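Local coordinates for protein aerobactin synthase IucC (Klebsiella pneumoniae, PDB 6CN7) that probably catalyses the ATP-dependent attachment of a second N-acetyl-N-hydroxylysine to citryl-N-acetyl-N-hydroxylysine, the step that completes the siderophore aerobactin, at residues A[91-94]-A[95-99]; A[117-120]-A[121-124]; A[151-154]-A[155-159]; A[195-198]-A[199-202]; A[486-489]-A[490-494]. The protein carries 5 engineered substitutions. All coordinates share one frame; numbering follows the deposited sequence.

Interaction 1: A[91-94]-A[95-99]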
loop_
_atom_site.group_PDB
_atom_site.type_symbol
_atom_site.label_atom_id
_atom_site.label_comp_id
_atom_site.label_asym_id
_atom_site.label_seq_id
_atom_site.Cartn_x
_atom_site.Cartn_y
_atom_site.Cartn_z
ATOM N N ASP A 91 -16.888 -7.374 -15.694
ATOM C CA ASP A 91 -16.443 -5.987 -15.608
ATOM C C ASP A 91 -15.208 -5.866 -14.725
ATOM O O ASP A 91 -14.292 -5.092 -15.028
ATOM C CB ASP A 91 -17.568 -5.102 -15.069
ATOM C CG ASP A 91 -18.729 -4.975 -16.036
ATOM O OD1 ASP A 91 -18.542 -5.263 -17.236
ATOM O OD2 ASP A 91 -19.828 -4.575 -15.595
ATOM N N ALA A 92 -15.162 -6.631 -13.633
ATOM C CA ALA A 92 -14.020 -6.567 -12.729
ATOM C C ALA A 92 -12.784 -7.199 -13.355
ATOM O O ALA A 92 -11.671 -6.683 -13.200
ATOM C CB ALA A 92 -14.365 -7.249 -11.406
ATOM N N THR A 93 -12.955 -8.319 -14.064
ATOM C CA THR A 93 -11.822 -8.950 -14.732
ATOM C C THR A 93 -11.203 -8.023 -15.771
ATOM O O THR A 93 -9.991 -8.074 -16.004
ATOM C CB THR A 93 -12.261 -10.262 -15.385
ATOM O OG1 THR A 93 -12.796 -11.140 -14.386
ATOM C CG2 THR A 93 -11.089 -10.950 -16.077
ATOM N N VAL A 94 -12.013 -7.170 -16.401
ATOM C CA VAL A 94 -11.480 -6.215 -17.366
ATOM C C VAL A 94 -10.699 -5.119 -16.654
ATOM O O VAL A 94 -9.619 -4.720 -17.101
ATOM C CB VAL A 94 -12.621 -5.637 -18.224
ATOM C CG1 VAL A 94 -12.102 -4.545 -19.152
ATOM C CG2 VAL A 94 -13.283 -6.740 -19.030
ATOM N N ALA A 95 -11.231 -4.610 -15.540
ATOM C CA ALA A 95 -10.531 -3.564 -14.802
ATOM C C ALA A 95 -9.189 -4.066 -14.286
ATOM O O ALA A 95 -8.213 -3.309 -14.241
ATOM C CB ALA A 95 -11.399 -3.064 -13.648
ATOM N N GLU A 96 -9.121 -5.340 -13.896
ATOM C CA GLU A 96 -7.846 -5.924 -13.491
ATOM C C GLU A 96 -6.852 -5.909 -14.643
ATOM O O GLU A 96 -5.685 -5.539 -14.470
ATOM C CB GLU A 96 -8.060 -7.352 -12.988
ATOM C CG GLU A 96 -8.818 -7.449 -11.676
ATOM C CD GLU A 96 -9.010 -8.883 -11.224
ATOM O OE1 GLU A 96 -8.474 -9.795 -11.890
ATOM O OE2 GLU A 96 -9.698 -9.098 -10.204
ATOM N N HIS A 97 -7.296 -6.318 -15.834
ATOM C CA HIS A 97 -6.400 -6.378 -16.981
ATOM C C HIS A 97 -6.059 -4.989 -17.500
ATOM O O HIS A 97 -4.995 -4.799 -18.100
ATOM C CB HIS A 97 -7.025 -7.225 -18.087
ATOM C CG HIS A 97 -7.053 -8.690 -17.777
ATOM N ND1 HIS A 97 -8.004 -9.544 -18.292
ATOM C CD2 HIS A 97 -6.243 -9.452 -17.005
ATOM C CE1 HIS A 97 -7.779 -10.769 -17.850
ATOM N NE2 HIS A 97 -6.716 -10.740 -17.066
ATOM N N MET A 98 -6.939 -4.011 -17.284
ATOM C CA MET A 98 -6.609 -2.631 -17.621
ATOM C C MET A 98 -5.381 -2.169 -16.853
ATOM O O MET A 98 -4.438 -1.619 -17.433
ATOM C CB MET A 98 -7.797 -1.719 -17.321
ATOM C CG MET A 98 -8.902 -1.789 -18.343
ATOM S SD MET A 98 -8.392 -1.193 -19.964
ATOM C CE MET A 98 -9.881 -1.585 -20.879
ATOM N N GLN A 99 -5.378 -2.379 -15.535
ATOM C CA GLN A 99 -4.228 -1.986 -14.730
ATOM C C GLN A 99 -2.976 -2.732 -15.166
ATOM O O GLN A 99 -1.905 -2.131 -15.309
ATOM C CB GLN A 99 -4.526 -2.224 -13.250
ATOM C CG GLN A 99 -5.555 -1.259 -12.684
ATOM C CD GLN A 99 -5.899 -1.545 -11.237
ATOM O OE1 GLN A 99 -5.597 -2.618 -10.713
ATOM N NE2 GLN A 99 -6.534 -0.580 -10.580
#
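In the first turns of helix 91-114, Thr-93 and His-97 sit one above the other on one side and Val-94 and Met-98 do the same on the next. Thr-93 has CG2 anti to the backbone N (chi1 -59° for OG1), which swings the methyl along the helix toward the imidazole of His-97; CG2 and CE1 of these two lie 3.8 Å apart, the side chains running alongside and pointing the same way. The carbonyl O of Thr-93 hangs over one face of the His-97 ring, offset toward its rim, while the backbone N of His-97 donates to that same O of Thr-93 at 3.2 Å. This is ordinary alpha-helical i to i+4 packing, and the backbone ladder beneath it is regular: Ala-95 N bonds to Asp-91 O at 3.1 Å, Glu-96 N to Ala-92 O at 3.0 Å, and Met-98 N to Val-94 O at 2.8 Å. On the buried side, the chain of Met-98 bends at chi2 (-65°), laying its methyl CE alongside Val-94, 4.1 Å from CG1. Both residues face helix 76-87, Val-94 through Met-81 and Met-98 through Gln-77, Leu-80 and Met-81. The CG of Glu-96 brushes Ala-92 O at 3.3 Å, but its extended chain carries the carboxylate away to a salt bridge with Arg-148. Two polar ends lean back toward the preceding residues: Asp-91 OD1 pairs with Lys-84 NZ, and Thr-93 OG1 is hydrogen-bonded to Ser-90 OG.

Interaction 2: A[117-120]-A[121-124]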
loop_
_atom_site.group_PDB
_atom_site.type_symbol
_atom_site.label_atom_id
_atom_site.label_comp_id
_atom_site.label_asym_id
_atom_site.label_seq_id
_atom_site.Cartn_x
_atom_site.Cartn_y
_atom_site.Cartn_z
ATOM N N GLY A 117 18.701 5.727 -29.146
ATOM C CA GLY A 117 20.016 5.954 -29.709
ATOM C C GLY A 117 21.014 4.832 -29.519
ATOM O O GLY A 117 22.191 5.013 -29.842
ATOM N N LEU A 118 20.585 3.673 -29.027
ATOM C CA LEU A 118 21.485 2.576 -28.700
ATOM C C LEU A 118 21.356 1.484 -29.751
ATOM O O LEU A 118 20.276 0.909 -29.929
ATOM C CB LEU A 118 21.183 2.026 -27.308
ATOM C CG LEU A 118 21.357 3.037 -26.170
ATOM C CD1 LEU A 118 21.058 2.395 -24.830
ATOM C CD2 LEU A 118 22.759 3.627 -26.167
ATOM N N SER A 119 22.459 1.204 -30.439
ATOM C CA SER A 119 22.527 0.120 -31.403
ATOM C C SER A 119 22.611 -1.223 -30.681
ATOM O O SER A 119 22.787 -1.299 -29.461
ATOM C CB SER A 119 23.738 0.300 -32.319
ATOM O OG SER A 119 24.948 0.186 -31.590
ATOM N N ALA A 120 22.485 -2.299 -31.458
ATOM C CA ALA A 120 22.641 -3.634 -30.890
ATOM C C ALA A 120 24.025 -3.807 -30.279
ATOM O O ALA A 120 24.167 -4.394 -29.200
ATOM C CB ALA A 120 22.392 -4.692 -31.963
ATOM N N SER A 121 25.058 -3.299 -30.953
ATOM C CA SER A 121 26.408 -3.354 -30.399
ATOM C C SER A 121 26.485 -2.581 -29.088
ATOM O O SER A 121 27.051 -3.063 -28.102
ATOM C CB SER A 121 27.411 -2.803 -31.413
ATOM O OG SER A 121 27.391 -3.560 -32.612
ATOM N N ASP A 122 25.918 -1.374 -29.061
ATOM C CA ASP A 122 25.824 -0.630 -27.808
ATOM C C ASP A 122 25.145 -1.470 -26.732
ATOM O O ASP A 122 25.623 -1.553 -25.597
ATOM C CB ASP A 122 25.056 0.676 -28.026
ATOM C CG ASP A 122 25.841 1.689 -28.837
ATOM O OD1 ASP A 122 27.041 1.450 -29.086
ATOM O OD2 ASP A 122 25.257 2.726 -29.223
ATOM N N LEU A 123 24.034 -2.120 -27.085
ATOM C CA LEU A 123 23.216 -2.787 -26.076
ATOM C C LEU A 123 23.944 -3.978 -25.455
ATOM O O LEU A 123 23.802 -4.239 -24.255
ATOM C CB LEU A 123 21.881 -3.221 -26.680
ATOM C CG LEU A 123 20.907 -2.060 -26.908
ATOM C CD1 LEU A 123 19.711 -2.509 -27.728
ATOM C CD2 LEU A 123 20.437 -1.448 -25.585
ATOM N N ILE A 124 24.722 -4.720 -26.250
ATOM C CA ILE A 124 25.436 -5.874 -25.706
ATOM C C ILE A 124 26.674 -5.483 -24.913
ATOM O O ILE A 124 27.266 -6.342 -24.248
ATOM C CB ILE A 124 25.836 -6.862 -26.819
ATOM C CG1 ILE A 124 26.729 -6.179 -27.861
ATOM C CG2 ILE A 124 24.585 -7.445 -27.467
ATOM C CD1 ILE A 124 27.304 -7.129 -28.892
#
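Ser-119 and Asp-122 exchange hydrogen bonds between side chain and backbone. The backbone N of Asp-122 donates to Ser-119 OG at 3.1 Å, nearly straight at 170°. In return Ser-119 N reaches Asp-122 OD2 at 3.4 Å, a weak bond. Ser-119 OG stands between its own backbone N and carbonyl carbon (chi1 65°), which turns the hydroxyl back over the first turn to meet the amide. Two ordinary helical bonds start beside this pair, Leu-123 N to Ser-119 O at 2.8 Å and Ile-124 N to Ala-120 O at 3.0 Å.

Leu-118 at N' and Leu-123 at N4 form a hydrophobic staple. They cross at about a right angle, CD2 of Leu-123 resting 3.9 Å from CB of Leu-118 and close to its CD1 as well. The other methyl of Leu-118, CD2, passes 4.0 Å from Asp-122 OD2.

Outside the turn, Ala-120 N is held by Asp-377 OD2, and Ala-120, Leu-123 and Ile-124 pack on helix 383-391; Ile-124 also lies near a bound MES buffer molecule. With Ser-119 as N-cap of the short helix 120-124 and Asp-122 at N3, the whole is a capping box with hydrophobic staple.

Interaction 3: A[151-154]-A[155-159]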
loop_
_atom_site.group_PDB
_atom_site.type_symbol
_atom_site.label_atom_id
_atom_site.label_comp_id
_atom_site.label_asym_id
_atom_site.label_seq_id
_atom_site.Cartn_x
_atom_site.Cartn_y
_atom_site.Cartn_z
ATOM N N GLY A 151 0.977 0.108 -8.213
ATOM C CA GLY A 151 0.756 1.337 -8.944
ATOM C C GLY A 151 2.048 1.890 -9.515
ATOM O O GLY A 151 3.117 1.282 -9.424
ATOM N N LYS A 152 1.938 3.080 -10.111
ATOM C CA LYS A 152 3.093 3.694 -10.762
ATOM C C LYS A 152 4.266 3.846 -9.802
ATOM O O LYS A 152 5.426 3.719 -10.214
ATOM C CB LYS A 152 2.702 5.052 -11.343
ATOM C CG LYS A 152 3.790 5.724 -12.171
ATOM C CD LYS A 152 3.233 6.900 -12.970
ATOM C CE LYS A 152 4.325 7.627 -13.741
ATOM N NZ LYS A 152 5.230 8.397 -12.843
ATOM N N GLU A 153 3.992 4.111 -8.523
ATOM C CA GLU A 153 5.066 4.301 -7.552
ATOM C C GLU A 153 5.829 3.002 -7.315
ATOM O O GLU A 153 7.065 2.974 -7.364
ATOM C CB GLU A 153 4.488 4.830 -6.238
ATOM C CG GLU A 153 5.529 5.230 -5.198
ATOM C CD GLU A 153 6.150 6.584 -5.483
ATOM O OE1 GLU A 153 5.879 7.150 -6.564
ATOM O OE2 GLU A 153 6.905 7.087 -4.622
ATOM N N ALA A 154 5.105 1.914 -7.049
ATOM C CA ALA A 154 5.752 0.642 -6.749
ATOM C C ALA A 154 6.466 0.082 -7.973
ATOM O O ALA A 154 7.550 -0.499 -7.852
ATOM C CB ALA A 154 4.720 -0.353 -6.226
ATOM N N LEU A 155 5.870 0.242 -9.157
ATOM C CA LEU A 155 6.530 -0.191 -10.385
ATOM C C LEU A 155 7.877 0.499 -10.553
ATOM O O LEU A 155 8.896 -0.152 -10.813
ATOM C CB LEU A 155 5.629 0.092 -11.588
ATOM C CG LEU A 155 4.324 -0.709 -11.663
ATOM C CD1 LEU A 155 3.370 -0.112 -12.691
ATOM C CD2 LEU A 155 4.611 -2.165 -11.992
ATOM N N GLU A 156 7.904 1.825 -10.404
ATOM C CA GLU A 156 9.135 2.568 -10.648
ATOM C C GLU A 156 10.192 2.281 -9.590
ATOM O O GLU A 156 11.389 2.277 -9.900
ATOM C CB GLU A 156 8.834 4.064 -10.722
ATOM C CG GLU A 156 8.040 4.434 -11.967
ATOM C CD GLU A 156 7.738 5.918 -12.073
ATOM O OE1 GLU A 156 8.160 6.682 -11.177
ATOM O OE2 GLU A 156 7.080 6.319 -13.059
ATOM N N ARG A 157 9.781 2.019 -8.350
ATOM C CA ARG A 157 10.752 1.797 -7.282
ATOM C C ARG A 157 11.352 0.398 -7.307
ATOM O O ARG A 157 12.526 0.234 -6.960
ATOM C CB ARG A 157 10.107 2.046 -5.919
ATOM C CG ARG A 157 9.968 3.509 -5.574
ATOM C CD ARG A 157 9.401 3.715 -4.183
ATOM N NE ARG A 157 9.268 5.136 -3.873
ATOM C CZ ARG A 157 8.675 5.619 -2.788
ATOM N NH1 ARG A 157 8.146 4.800 -1.888
ATOM N NH2 ARG A 157 8.610 6.931 -2.604
ATOM N N TYR A 158 10.581 -0.615 -7.705
ATOM C CA TYR A 158 10.976 -2.002 -7.482
ATOM C C TYR A 158 10.966 -2.880 -8.726
ATOM O O TYR A 158 11.496 -3.994 -8.663
ATOM C CB TYR A 158 10.064 -2.638 -6.423
ATOM C CG TYR A 158 9.986 -1.822 -5.153
ATOM C CD1 TYR A 158 11.140 -1.449 -4.475
ATOM C CD2 TYR A 158 8.764 -1.401 -4.646
ATOM C CE1 TYR A 158 11.079 -0.695 -3.319
ATOM C CE2 TYR A 158 8.690 -0.646 -3.488
ATOM C CZ TYR A 158 9.852 -0.296 -2.831
ATOM O OH TYR A 158 9.788 0.456 -1.680
ATOM N N ALA A 159 10.390 -2.425 -9.855
ATOM C CA ALA A 159 10.355 -3.305 -11.015
ATOM C C ALA A 159 11.637 -3.171 -11.833
ATOM O O ALA A 159 12.247 -2.099 -11.872
ATOM C CB ALA A 159 9.151 -2.985 -11.896
#
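Leu-155 N donates to Gly-151 O at 3.0 Å, and i to i+4 bonds continue through Tyr-158 N to Ala-154 O, with Gly-151 as N-cap of helix 152-158. Two salt bridges span one turn each. Lys-152 runs out with CG anti to its backbone N and hooks at chi4 (-71°), bringing NZ to 2.8 Å from Glu-156 OE2; that oxygen is met on its syn side, somewhat out of the carboxylate plane. Glu-153 kinks at chi2 (78°) and lays its carboxylate over one face of the Arg-157 guanidinium, OE2 approaching NH2 of Arg-157 to 2.6 Å. With the planes 61° apart and OE2 over the face, this is not the coplanar two-pronged pairing of carboxylate and guanidinium; OE2 alone makes the close approach. Glu-153 OE1 instead accepts from Trp-227 NE1 of the second subunit, which helps fix the carboxylate's rotation.

From the second subunit, Ser-246 of its strand 244-250 meets Lys-152 and Ile-236 of its helix 236-241 meets Leu-155 at the dimer interface. Tyr-158 turns into the chain's own fold, edge-to-face with Phe-166 of strand 165-174 and with His-223, and it touches helix 224-234, on which Ala-154 also packs.

Interaction 4: A[195-198]-A[199-202]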
loop_
_atom_site.group_PDB
_atom_site.type_symbol
_atom_site.label_atom_id
_atom_site.label_comp_id
_atom_site.label_asym_id
_atom_site.label_seq_id
_atom_site.Cartn_x
_atom_site.Cartn_y
_atom_site.Cartn_z
ATOM N N ALA A 195 25.398 -8.188 2.901
ATOM C CA ALA A 195 24.319 -7.224 2.741
ATOM C C ALA A 195 24.602 -5.879 3.390
ATOM O O ALA A 195 23.883 -4.914 3.108
ATOM C CB ALA A 195 23.013 -7.790 3.317
ATOM N N MET A 196 25.619 -5.785 4.243
ATOM C CA MET A 196 25.946 -4.547 4.932
ATOM C C MET A 196 27.451 -4.341 4.909
ATOM O O MET A 196 28.216 -5.283 5.135
ATOM C CB MET A 196 25.460 -4.570 6.388
ATOM C CG MET A 196 23.964 -4.764 6.554
ATOM S SD MET A 196 23.481 -4.848 8.290
ATOM C CE MET A 196 21.742 -5.224 8.140
ATOM N N ASP A 197 27.873 -3.110 4.632
ATOM C CA ASP A 197 29.265 -2.760 4.828
ATOM C C ASP A 197 29.530 -2.599 6.323
ATOM O O ASP A 197 28.596 -2.431 7.111
ATOM C CB ASP A 197 29.614 -1.482 4.064
ATOM C CG ASP A 197 28.842 -0.264 4.549
ATOM O OD1 ASP A 197 28.228 -0.321 5.635
ATOM O OD2 ASP A 197 28.850 0.761 3.833
ATOM N N PRO A 198 30.794 -2.666 6.743
ATOM C CA PRO A 198 31.085 -2.572 8.184
ATOM C C PRO A 198 30.443 -1.372 8.859
ATOM O O PRO A 198 30.141 -1.432 10.058
ATOM C CB PRO A 198 32.617 -2.492 8.222
ATOM C CG PRO A 198 33.059 -3.171 6.973
ATOM C CD PRO A 198 32.016 -2.855 5.942
ATOM N N GLN A 199 30.218 -0.283 8.123
ATOM C CA GLN A 199 29.618 0.908 8.714
ATOM C C GLN A 199 28.148 0.675 9.042
ATOM O O GLN A 199 27.680 1.032 10.130
ATOM C CB GLN A 199 29.784 2.091 7.759
ATOM C CG GLN A 199 29.689 3.458 8.418
ATOM C CD GLN A 199 30.377 4.541 7.606
ATOM O OE1 GLN A 199 31.370 4.286 6.926
ATOM N NE2 GLN A 199 29.848 5.758 7.671
ATOM N N GLU A 200 27.403 0.069 8.112
ATOM C CA GLU A 200 25.986 -0.197 8.346
ATOM C C GLU A 200 25.782 -1.324 9.350
ATOM O O GLU A 200 24.815 -1.296 10.120
ATOM C CB GLU A 200 25.293 -0.536 7.025
ATOM C CG GLU A 200 25.190 0.634 6.065
ATOM C CD GLU A 200 24.099 1.610 6.456
ATOM O OE1 GLU A 200 22.934 1.177 6.589
ATOM O OE2 GLU A 200 24.404 2.807 6.636
ATOM N N PHE A 201 26.670 -2.322 9.355
ATOM C CA PHE A 201 26.558 -3.408 10.323
ATOM C C PHE A 201 26.688 -2.896 11.752
ATOM O O PHE A 201 26.088 -3.464 12.671
ATOM C CB PHE A 201 27.621 -4.470 10.038
ATOM C CG PHE A 201 27.628 -5.605 11.023
ATOM C CD1 PHE A 201 26.827 -6.718 10.826
ATOM C CD2 PHE A 201 28.445 -5.563 12.142
ATOM C CE1 PHE A 201 26.836 -7.765 11.731
ATOM C CE2 PHE A 201 28.457 -6.607 13.049
ATOM C CZ PHE A 201 27.652 -7.708 12.843
ATOM N N ALA A 202 27.464 -1.830 11.962
ATOM C CA ALA A 202 27.579 -1.255 13.298
ATOM C C ALA A 202 26.318 -0.487 13.671
ATOM O O ALA A 202 25.816 -0.616 14.793
ATOM C CB ALA A 202 28.804 -0.345 13.374
#
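A chi1 of 63° tucks the Asp-197 carboxylate in over its own backbone and places OD1 at the helix start, where Glu-200 offers its backbone N. OD1 of Asp-197 accepts from Glu-200 N at 2.6 Å, the N-H pointing at it with an angle of 163° and the donor lying nearly on the line of the carboxylate C-O bond. The same oxygen is flanked by carbon, CG of Glu-200 approaching OD1 of Asp-197 to 3.2 Å. Glu-200 bends at chi2 (-77°), which takes its carboxylate away from Asp-197 to a salt bridge between OE1 and Arg-203 NH2; OE1 also accepts from Gly-251 N. The like charges of Asp-197 and Glu-200 are thus kept apart, and the positive end of the helix dipole probably steadies the Asp-197 carboxylate.

Phe-201 N donates to Asp-197 O at 3.0 Å, and Ala-202 N reaches Pro-198 O at 3.3 Å in a weak bond. Pro-198, the first helical residue, has no N-H to give, and none is needed there.

Met-196, at N' just ahead of the cap, meets Phe-201 at N4, the hydrophobic-staple position. Its CB lies 4.1 Å from Glu-200 CB and 4.2 Å from Phe-201 CB, while SD of its extended chain passes 4.0 Å from Phe-201 CA. Beyond the turn Met-196 packs on Trp-170 of strand 165-174 and on Phe-250 of strand 244-250, tying the helix start to the large antiparallel sheet. An aspartate N-cap followed by proline at N1 is a classic opening for an alpha-helix, here that of helix 198-210.

Interaction 5: A[486-489]-A[490-494]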
loop_
_atom_site.group_PDB
_atom_site.type_symbol
_atom_site.label_atom_id
_atom_site.label_comp_id
_atom_site.label_asym_id
_atom_site.label_seq_id
_atom_site.Cartn_x
_atom_site.Cartn_y
_atom_site.Cartn_z
ATOM N N HIS A 486 10.851 -24.510 -23.802
ATOM C CA HIS A 486 12.033 -23.936 -24.434
ATOM C C HIS A 486 11.850 -23.679 -25.923
ATOM O O HIS A 486 12.167 -22.587 -26.401
ATOM C CB HIS A 486 13.256 -24.842 -24.219
ATOM C CG HIS A 486 14.546 -24.211 -24.641
ATOM N ND1 HIS A 486 15.119 -23.162 -23.954
ATOM C CD2 HIS A 486 15.360 -24.461 -25.693
ATOM C CE1 HIS A 486 16.239 -22.803 -24.557
ATOM N NE2 HIS A 486 16.407 -23.574 -25.616
ATOM N N PHE A 487 11.349 -24.654 -26.681
ATOM C CA PHE A 487 11.240 -24.463 -28.124
ATOM C C PHE A 487 10.144 -23.459 -28.463
ATOM O O PHE A 487 10.378 -22.494 -29.200
ATOM C CB PHE A 487 10.980 -25.800 -28.824
ATOM C CG PHE A 487 12.083 -26.813 -28.656
ATOM C CD1 PHE A 487 13.287 -26.476 -28.056
ATOM C CD2 PHE A 487 11.911 -28.109 -29.113
ATOM C CE1 PHE A 487 14.291 -27.416 -27.911
ATOM C CE2 PHE A 487 12.912 -29.050 -28.973
ATOM C CZ PHE A 487 14.102 -28.703 -28.371
ATOM N N VAL A 488 8.941 -23.663 -27.928
ATOM C CA VAL A 488 7.817 -22.804 -28.287
ATOM C C VAL A 488 7.919 -21.443 -27.609
ATOM O O VAL A 488 7.459 -20.438 -28.161
ATOM C CB VAL A 488 6.486 -23.493 -27.939
ATOM C CG1 VAL A 488 5.302 -22.587 -28.270
ATOM C CG2 VAL A 488 6.359 -24.813 -28.678
ATOM N N THR A 489 8.505 -21.380 -26.416
ATOM C CA THR A 489 8.518 -20.151 -25.635
ATOM C C THR A 489 9.830 -19.382 -25.744
ATOM O O THR A 489 9.905 -18.255 -25.245
ATOM C CB THR A 489 8.220 -20.468 -24.160
ATOM O OG1 THR A 489 7.030 -21.264 -24.074
ATOM C CG2 THR A 489 8.007 -19.192 -23.347
ATOM N N VAL A 490 10.850 -19.941 -26.394
ATOM C CA VAL A 490 12.118 -19.236 -26.564
ATOM C C VAL A 490 12.536 -19.247 -28.030
ATOM O O VAL A 490 12.624 -18.191 -28.668
ATOM C CB VAL A 490 13.225 -19.844 -25.679
ATOM C CG1 VAL A 490 14.529 -19.075 -25.848
ATOM C CG2 VAL A 490 12.792 -19.854 -24.223
ATOM N N LEU A 491 12.808 -20.438 -28.570
ATOM C CA LEU A 491 13.304 -20.535 -29.940
ATOM C C LEU A 491 12.320 -19.946 -30.942
ATOM O O LEU A 491 12.739 -19.389 -31.963
ATOM C CB LEU A 491 13.606 -21.992 -30.283
ATOM C CG LEU A 491 15.005 -22.488 -29.910
ATOM C CD1 LEU A 491 15.377 -22.122 -28.478
ATOM C CD2 LEU A 491 15.086 -23.990 -30.110
ATOM N N ARG A 492 11.017 -20.060 -30.675
ATOM C CA ARG A 492 10.025 -19.462 -31.563
ATOM C C ARG A 492 10.296 -17.980 -31.781
ATOM O O ARG A 492 10.021 -17.451 -32.865
ATOM C CB ARG A 492 8.620 -19.664 -30.988
ATOM C CG ARG A 492 7.519 -18.893 -31.716
ATOM C CD ARG A 492 6.136 -19.483 -31.442
ATOM N NE ARG A 492 5.720 -19.364 -30.041
ATOM C CZ ARG A 492 4.897 -18.433 -29.565
ATOM N NH1 ARG A 492 4.379 -17.511 -30.365
ATOM N NH2 ARG A 492 4.582 -18.423 -28.277
ATOM N N PHE A 493 10.842 -17.300 -30.775
ATOM C CA PHE A 493 11.098 -15.868 -30.850
ATOM C C PHE A 493 12.513 -15.527 -31.301
ATOM O O PHE A 493 12.800 -14.348 -31.530
ATOM C CB PHE A 493 10.832 -15.223 -29.489
ATOM C CG PHE A 493 9.413 -15.367 -29.024
ATOM C CD1 PHE A 493 8.430 -14.508 -29.486
ATOM C CD2 PHE A 493 9.060 -16.363 -28.130
ATOM C CE1 PHE A 493 7.122 -14.637 -29.064
ATOM C CE2 PHE A 493 7.750 -16.498 -27.704
ATOM C CZ PHE A 493 6.782 -15.634 -28.172
ATOM N N VAL A 494 13.397 -16.511 -31.434
ATOM C CA VAL A 494 14.755 -16.273 -31.907
ATOM C C VAL A 494 14.888 -16.560 -33.396
ATOM O O VAL A 494 15.539 -15.804 -34.118
ATOM C CB VAL A 494 15.761 -17.115 -31.093
ATOM C CG1 VAL A 494 17.187 -16.857 -31.573
ATOM C CG2 VAL A 494 15.638 -16.804 -29.611
#
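Leu-491 rests its two methyls against the neighbouring rings of His-486 and Phe-487, one on each, in a widened, pi-type turn of helix 475-499. Its CD1 lies 3.4 Å from His-486 NE2, and CD2 3.7 Å from Phe-487 CD1. CB of Val-490 lies over one face of the imidazole. The wide turn shows in the backbone: Leu-491 N donates to His-486 O at 3.1 Å and Arg-492 N to Phe-487 O at 2.9 Å, each five residues back, whereas the i to i+4 bond from Val-490 N to His-486 O is weak.

From outside, His-486 ND1 donates to Ala-423 O, and the ring is packed by Val-406 and Val-407 of helix 395-417; Leu-491 and Phe-487 meet Leu-512 of helix 505-521. Arg-492 carries a salt bridge from NH2 to Glu-22 OE2 and a cation-pi contact with Trp-59, while CZ of Phe-493 lies over one face of its guanidinium, toward the rim.

Val-488 O is taken by a side chain: a chi3 bend of 65° in Arg-492 brings NE to 2.8 Å from that oxygen. NE lies in the carbonyl plane, the oxygen at the guanidinium edge, somewhat out of that group's plane.

How the interactions relate
All five contacts are local, within one helix or at one of its ends, and none touches another. Interactions 1 and 3 come closest, about 6 Å between nearest atoms and 19 Å between centres; interaction 3 reaches the second subunit through Lys-152, Glu-153 and Leu-155, and the segment of interaction 1 does so through Gln-99, next to its contact residues. Interactions 2 and 4 are both helix starts with a side-chain N-cap, 37 Å apart between centres, serine in one and aspartate in the other. Interactions 3 and 4 meet the same strand, 165-174, from centres 27 Å apart. Interaction 5 is the buried one, its centre 23 Å from that of interaction 2, whose Ile-124 lies about 4 Å from the bound MES.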